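Local atomic coordinates of single-stranded-DNA-specific exonuclease RecJ (PDB entry 2ZXR), a protein that degrades single-stranded DNA exonucleolytically in the 5' to 3' direction, using divalent metal ions, with no detectable activity on single-stranded RNA. Residues Ala377-Ala380 with Leu381-Ala384; Ala409-Ala412 with Arg413-Tyr417. All coordinates share one frame; numbering follows the deposited sequence.

Overall arrangement
Following the chain from the N terminus, interaction 1 comes first, on the short helix 377-383 that follows strand 366-370; interaction 2 comes later, on helix 407-419, after strands 390-393 and 397-401. Each is local, between neighbours along the chain, so neither closes a long loop; they stand in series and do not cross. Both belong to the DHHA1 region, away from the metal site, with centres about 10 Å apart. The two helices touch directly: R413 NH1 lies 2.9 Å from S383 O, a probable hydrogen bond, and Y417 packs on A380 and E379. L381 and F410 both reach F400, which ties the helices to the sheet.

Interaction 1 (Ala377-Ala380 with Leu381-Ala384); sequences AVEA and LRSA
This is the short helix 377-383 of the DHHA1 region, held by i to i+4 backbone bonds and an i, i+3 salt bridge between E379 and R382. E379 OE2 meets R382 NH1 at 2.6 Å, the two side chains lying alongside each other with carboxylate and guanidinium planes 79° apart, so the groups meet through one oxygen and one nitrogen rather than as a flat two-pronged pair. E379 bends at chi2, and the bend of R382 at chi3 (-53°) turns its guanidinium back toward E379. The guanidinium has a second anchor on strand 390-393, NE bonding to Y391 OH, while NH2 passes 4.1 Å from V378 CG2. On the inward side, L381 touches V369, A398 and F400 of the sheet; along the helix, its CG lies 3.6 Å from A377 O. Backbone bonds run from L381 N to A377 O, from R382 N to V378 O and from S383 N to E379 O. One turn on, S383 turns its hydroxyl back on A380: with OG between the backbone N and the carbonyl carbon (chi1 79°), it donates to A380 O at 2.7 Å.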
ATOM      1  N   ALA A 377      17.987   9.494  -0.781  1.00 27.03           N
ATOM      2  CA  ALA A 377      18.980   8.736  -1.509  1.00 27.58           C
ATOM      3  C   ALA A 377      19.906   9.635  -2.322  1.00 28.46           C
ATOM      4  O   ALA A 377      21.131   9.627  -2.125  1.00 27.37           O
ATOM      5  CB  ALA A 377      18.289   7.723  -2.440  1.00 26.31           C
ATOM      6  N   VAL A 378      19.315  10.426  -3.214  1.00 28.12           N
ATOM      7  CA  VAL A 378      20.104  11.274  -4.075  1.00 29.26           C
ATOM      8  C   VAL A 378      20.843  12.391  -3.344  1.00 30.36           C
ATOM      9  O   VAL A 378      21.918  12.804  -3.779  1.00 31.13           O
ATOM     10  CB  VAL A 378      19.236  11.828  -5.250  1.00 28.98           C
ATOM     11  CG1 VAL A 378      18.169  12.815  -4.747  1.00 28.37           C
ATOM     12  CG2 VAL A 378      20.125  12.465  -6.285  1.00 28.90           C
ATOM     13  N   GLU A 379      20.300  12.872  -2.231  1.00 31.22           N
ATOM     14  CA  GLU A 379      20.979  13.929  -1.480  1.00 31.88           C
ATOM     15  C   GLU A 379      22.176  13.321  -0.735  1.00 31.00           C
ATOM     16  O   GLU A 379      23.174  13.991  -0.502  1.00 31.11           O
ATOM     17  CB  GLU A 379      20.020  14.616  -0.489  1.00 32.85           C
ATOM     18  CG  GLU A 379      19.009  15.565  -1.138  1.00 36.32           C
ATOM     19  CD  GLU A 379      19.669  16.669  -1.982  1.00 38.57           C
ATOM     20  OE1 GLU A 379      20.500  17.434  -1.434  1.00 39.77           O
ATOM     21  OE2 GLU A 379      19.355  16.770  -3.199  1.00 40.29           O
ATOM     22  N   ALA A 380      22.075  12.050  -0.368  1.00 30.34           N
ATOM     23  CA  ALA A 380      23.177  11.374   0.323  1.00 29.16           C
ATOM     24  C   ALA A 380      24.350  11.241  -0.664  1.00 29.26           C
ATOM     25  O   ALA A 380      25.520  11.415  -0.297  1.00 28.31           O
ATOM     26  CB  ALA A 380      22.732  10.008   0.800  1.00 28.97           C
ATOM     27  N   LEU A 381      24.027  10.956  -1.923  1.00 27.94           N
ATOM     28  CA  LEU A 381      25.051  10.841  -2.946  1.00 28.69           C
ATOM     29  C   LEU A 381      25.624  12.231  -3.196  1.00 30.11           C
ATOM     30  O   LEU A 381      26.830  12.392  -3.410  1.00 28.75           O
ATOM     31  CB  LEU A 381      24.475  10.280  -4.254  1.00 25.12           C
ATOM     32  CG  LEU A 381      23.960   8.833  -4.216  1.00 24.95           C
ATOM     33  CD1 LEU A 381      23.601   8.380  -5.656  1.00 22.64           C
ATOM     34  CD2 LEU A 381      25.024   7.906  -3.609  1.00 22.75           C
ATOM     35  N   ARG A 382      24.752  13.238  -3.177  1.00 31.63           N
ATOM     36  CA  ARG A 382      25.213  14.605  -3.393  1.00 32.95           C
ATOM     37  C   ARG A 382      26.257  14.966  -2.343  1.00 32.54           C
ATOM     38  O   ARG A 382      27.261  15.569  -2.667  1.00 34.22           O
ATOM     39  CB  ARG A 382      24.042  15.588  -3.324  1.00 34.72           C
ATOM     40  CG  ARG A 382      24.428  17.047  -3.523  1.00 38.60           C
ATOM     41  CD  ARG A 382      23.261  17.789  -4.146  1.00 42.00           C
ATOM     42  NE  ARG A 382      22.840  17.065  -5.348  1.00 46.18           N
ATOM     43  CZ  ARG A 382      21.605  17.069  -5.848  1.00 46.57           C
ATOM     44  NH1 ARG A 382      20.655  17.769  -5.246  1.00 47.17           N
ATOM     45  NH2 ARG A 382      21.322  16.357  -6.942  1.00 46.64           N
ATOM     46  N   SER A 383      26.038  14.576  -1.096  1.00 32.50           N
ATOM     47  CA  SER A 383      26.991  14.892  -0.039  1.00 32.83           C
ATOM     48  C   SER A 383      28.366  14.299  -0.312  1.00 33.24           C
ATOM     49  O   SER A 383      29.357  14.772   0.224  1.00 34.45           O
ATOM     50  CB  SER A 383      26.485  14.403   1.334  1.00 32.89           C
ATOM     51  OG  SER A 383      26.689  13.006   1.534  1.00 33.85           O
ATOM     52  N   ALA A 384      28.434  13.263  -1.142  1.00 33.31           N
ATOM     53  CA  ALA A 384      29.718  12.632  -1.467  1.00 32.97           C
ATOM     54  C   ALA A 384      30.022  12.716  -2.972  1.00 32.77           C
ATOM     55  O   ALA A 384      30.820  11.930  -3.486  1.00 31.00           O
ATOM     56  CB  ALA A 384      29.671  11.170  -1.043  1.00 33.85           C
TER

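Interaction 2 (Ala409-Ala412 with Arg413-Tyr417); sequences AFKA and RVEAY
Helix 407-419 of the DHHA1 region is amphipathic here, and F410 with V414 on one side and K411 with E415 on another show its two characters, each pair being i, i+4. The tight part is the buried pair. V414 CG1 sits over one face of the F410 ring in a CH-pi contact, 3.9 Å from the ring centroid and 22° off the normal, so it is displaced toward the rim; its nearest ring atoms are CE1 and CZ, with CZ at 3.7 Å. F410 gets there because its CG stands anti to the backbone N (chi1 174°), which swings the ring along the helix toward the following turn. Around the pair, V333 of strand 332-335 touches both side chains, and F410 also meets F400 and L381, so this side of the helix is packed onto the sheet and onto helix 377-383.

The other side is more open to solvent. A409, A412 and A416 are exposed and present a methyl group each, and K411 and E415 are partly exposed, though K411 also touches V333. K411 runs out extended until its last torsion, where it bends (chi4 -84°) and brings NZ to E415 OE2 at 2.6 Å, a salt bridge in which the amine meets the oxygen nearly along its C-O axis. The aliphatic part of the lysine lies close too, K411 CG being 3.2 Å from E415 OE2.

R413 turns away from this pair: its NH1 makes a salt bridge with D386 OD1 and a hydrogen bond with S383 O. The i to i+4 backbone bonds run through the whole segment: V414 N bonds to F410 O, and A416 N reaches A412 O at 2.9 Å.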
ATOM      1  N   ALA A 409      36.219   5.818   1.423  1.00 27.40           N
ATOM      2  CA  ALA A 409      35.970   7.242   1.585  1.00 28.94           C
ATOM      3  C   ALA A 409      34.487   7.540   1.381  1.00 29.86           C
ATOM      4  O   ALA A 409      33.887   8.367   2.085  1.00 30.62           O
ATOM      5  CB  ALA A 409      36.810   8.035   0.582  1.00 28.17           C
ATOM      6  N   PHE A 410      33.905   6.860   0.398  1.00 29.67           N
ATOM      7  CA  PHE A 410      32.492   7.013   0.071  1.00 28.95           C
ATOM      8  C   PHE A 410      31.666   6.573   1.271  1.00 29.59           C
ATOM      9  O   PHE A 410      30.709   7.243   1.657  1.00 28.74           O
ATOM     10  CB  PHE A 410      32.138   6.140  -1.131  1.00 28.38           C
ATOM     11  CG  PHE A 410      30.663   6.113  -1.451  1.00 28.73           C
ATOM     12  CD1 PHE A 410      30.039   7.213  -2.044  1.00 27.33           C
ATOM     13  CD2 PHE A 410      29.900   4.988  -1.145  1.00 27.66           C
ATOM     14  CE1 PHE A 410      28.666   7.184  -2.326  1.00 28.00           C
ATOM     15  CE2 PHE A 410      28.534   4.949  -1.423  1.00 26.76           C
ATOM     16  CZ  PHE A 410      27.916   6.038  -2.010  1.00 26.55           C
ATOM     17  N   LYS A 411      32.048   5.446   1.857  1.00 29.21           N
ATOM     18  CA  LYS A 411      31.341   4.910   3.009  1.00 31.64           C
ATOM     19  C   LYS A 411      31.299   5.850   4.214  1.00 32.89           C
ATOM     20  O   LYS A 411      30.225   6.090   4.768  1.00 32.92           O
ATOM     21  CB  LYS A 411      31.963   3.574   3.433  1.00 31.38           C
ATOM     22  CG  LYS A 411      31.368   2.921   4.679  1.00 32.19           C
ATOM     23  CD  LYS A 411      32.000   1.547   4.860  1.00 32.69           C
ATOM     24  CE  LYS A 411      31.237   0.654   5.816  1.00 33.80           C
ATOM     25  NZ  LYS A 411      31.561   0.855   7.264  1.00 34.41           N
ATOM     26  N   ALA A 412      32.453   6.383   4.622  1.00 32.83           N
ATOM     27  CA  ALA A 412      32.480   7.271   5.788  1.00 33.15           C
ATOM     28  C   ALA A 412      31.596   8.475   5.540  1.00 32.76           C
ATOM     29  O   ALA A 412      30.859   8.926   6.422  1.00 33.52           O
ATOM     30  CB  ALA A 412      33.915   7.723   6.093  1.00 32.59           C
ATOM     31  N   ARG A 413      31.684   8.992   4.324  1.00 32.18           N
ATOM     32  CA  ARG A 413      30.909  10.139   3.917  1.00 32.41           C
ATOM     33  C   ARG A 413      29.395   9.892   4.022  1.00 32.69           C
ATOM     34  O   ARG A 413      28.666  10.663   4.673  1.00 33.13           O
ATOM     35  CB  ARG A 413      31.259  10.488   2.476  1.00 33.91           C
ATOM     36  CG  ARG A 413      30.742  11.822   2.038  1.00 35.72           C
ATOM     37  CD  ARG A 413      31.613  12.901   2.656  1.00 37.65           C
ATOM     38  NE  ARG A 413      32.923  12.918   2.025  1.00 37.84           N
ATOM     39  CZ  ARG A 413      33.178  13.506   0.861  1.00 38.22           C
ATOM     40  NH1 ARG A 413      32.217  14.136   0.203  1.00 38.41           N
ATOM     41  NH2 ARG A 413      34.398  13.445   0.341  1.00 39.91           N
ATOM     42  N   VAL A 414      28.899   8.830   3.392  1.00 31.06           N
ATOM     43  CA  VAL A 414      27.460   8.615   3.467  1.00 30.44           C
ATOM     44  C   VAL A 414      27.023   8.254   4.870  1.00 30.92           C
ATOM     45  O   VAL A 414      25.933   8.632   5.286  1.00 31.51           O
ATOM     46  CB  VAL A 414      26.945   7.575   2.425  1.00 29.52           C
ATOM     47  CG1 VAL A 414      27.315   8.044   1.022  1.00 28.51           C
ATOM     48  CG2 VAL A 414      27.458   6.219   2.706  1.00 28.08           C
ATOM     49  N   GLU A 415      27.868   7.544   5.610  1.00 31.82           N
ATOM     50  CA  GLU A 415      27.528   7.195   6.989  1.00 33.46           C
ATOM     51  C   GLU A 415      27.346   8.470   7.809  1.00 34.33           C
ATOM     52  O   GLU A 415      26.476   8.539   8.691  1.00 34.70           O
ATOM     53  CB  GLU A 415      28.631   6.361   7.646  1.00 33.53           C
ATOM     54  CG  GLU A 415      28.765   4.948   7.139  1.00 34.65           C
ATOM     55  CD  GLU A 415      29.923   4.209   7.806  1.00 35.99           C
ATOM     56  OE1 GLU A 415      30.703   4.853   8.533  1.00 38.18           O
ATOM     57  OE2 GLU A 415      30.070   2.991   7.608  1.00 35.28           O
ATOM     58  N   ALA A 416      28.177   9.471   7.515  1.00 34.69           N
ATOM     59  CA  ALA A 416      28.133  10.747   8.217  1.00 35.43           C
ATOM     60  C   ALA A 416      26.921  11.530   7.793  1.00 35.25           C
ATOM     61  O   ALA A 416      26.326  12.236   8.593  1.00 35.82           O
ATOM     62  CB  ALA A 416      29.412  11.569   7.944  1.00 36.24           C
ATOM     63  N   TYR A 417      26.562  11.426   6.526  1.00 35.52           N
ATOM     64  CA  TYR A 417      25.381  12.119   6.050  1.00 35.49           C
ATOM     65  C   TYR A 417      24.161  11.567   6.812  1.00 36.20           C
ATOM     66  O   TYR A 417      23.346  12.332   7.338  1.00 36.20           O
ATOM     67  CB  TYR A 417      25.190  11.894   4.551  1.00 34.76           C
ATOM     68  CG  TYR A 417      23.938  12.535   4.029  1.00 34.25           C
ATOM     69  CD1 TYR A 417      23.838  13.922   3.921  1.00 34.17           C
ATOM     70  CD2 TYR A 417      22.819  11.766   3.724  1.00 33.89           C
ATOM     71  CE1 TYR A 417      22.644  14.525   3.533  1.00 32.77           C
ATOM     72  CE2 TYR A 417      21.619  12.356   3.333  1.00 33.09           C
ATOM     73  CZ  TYR A 417      21.536  13.731   3.250  1.00 33.21           C
ATOM     74  OH  TYR A 417      20.331  14.317   2.940  1.00 32.31           O
TER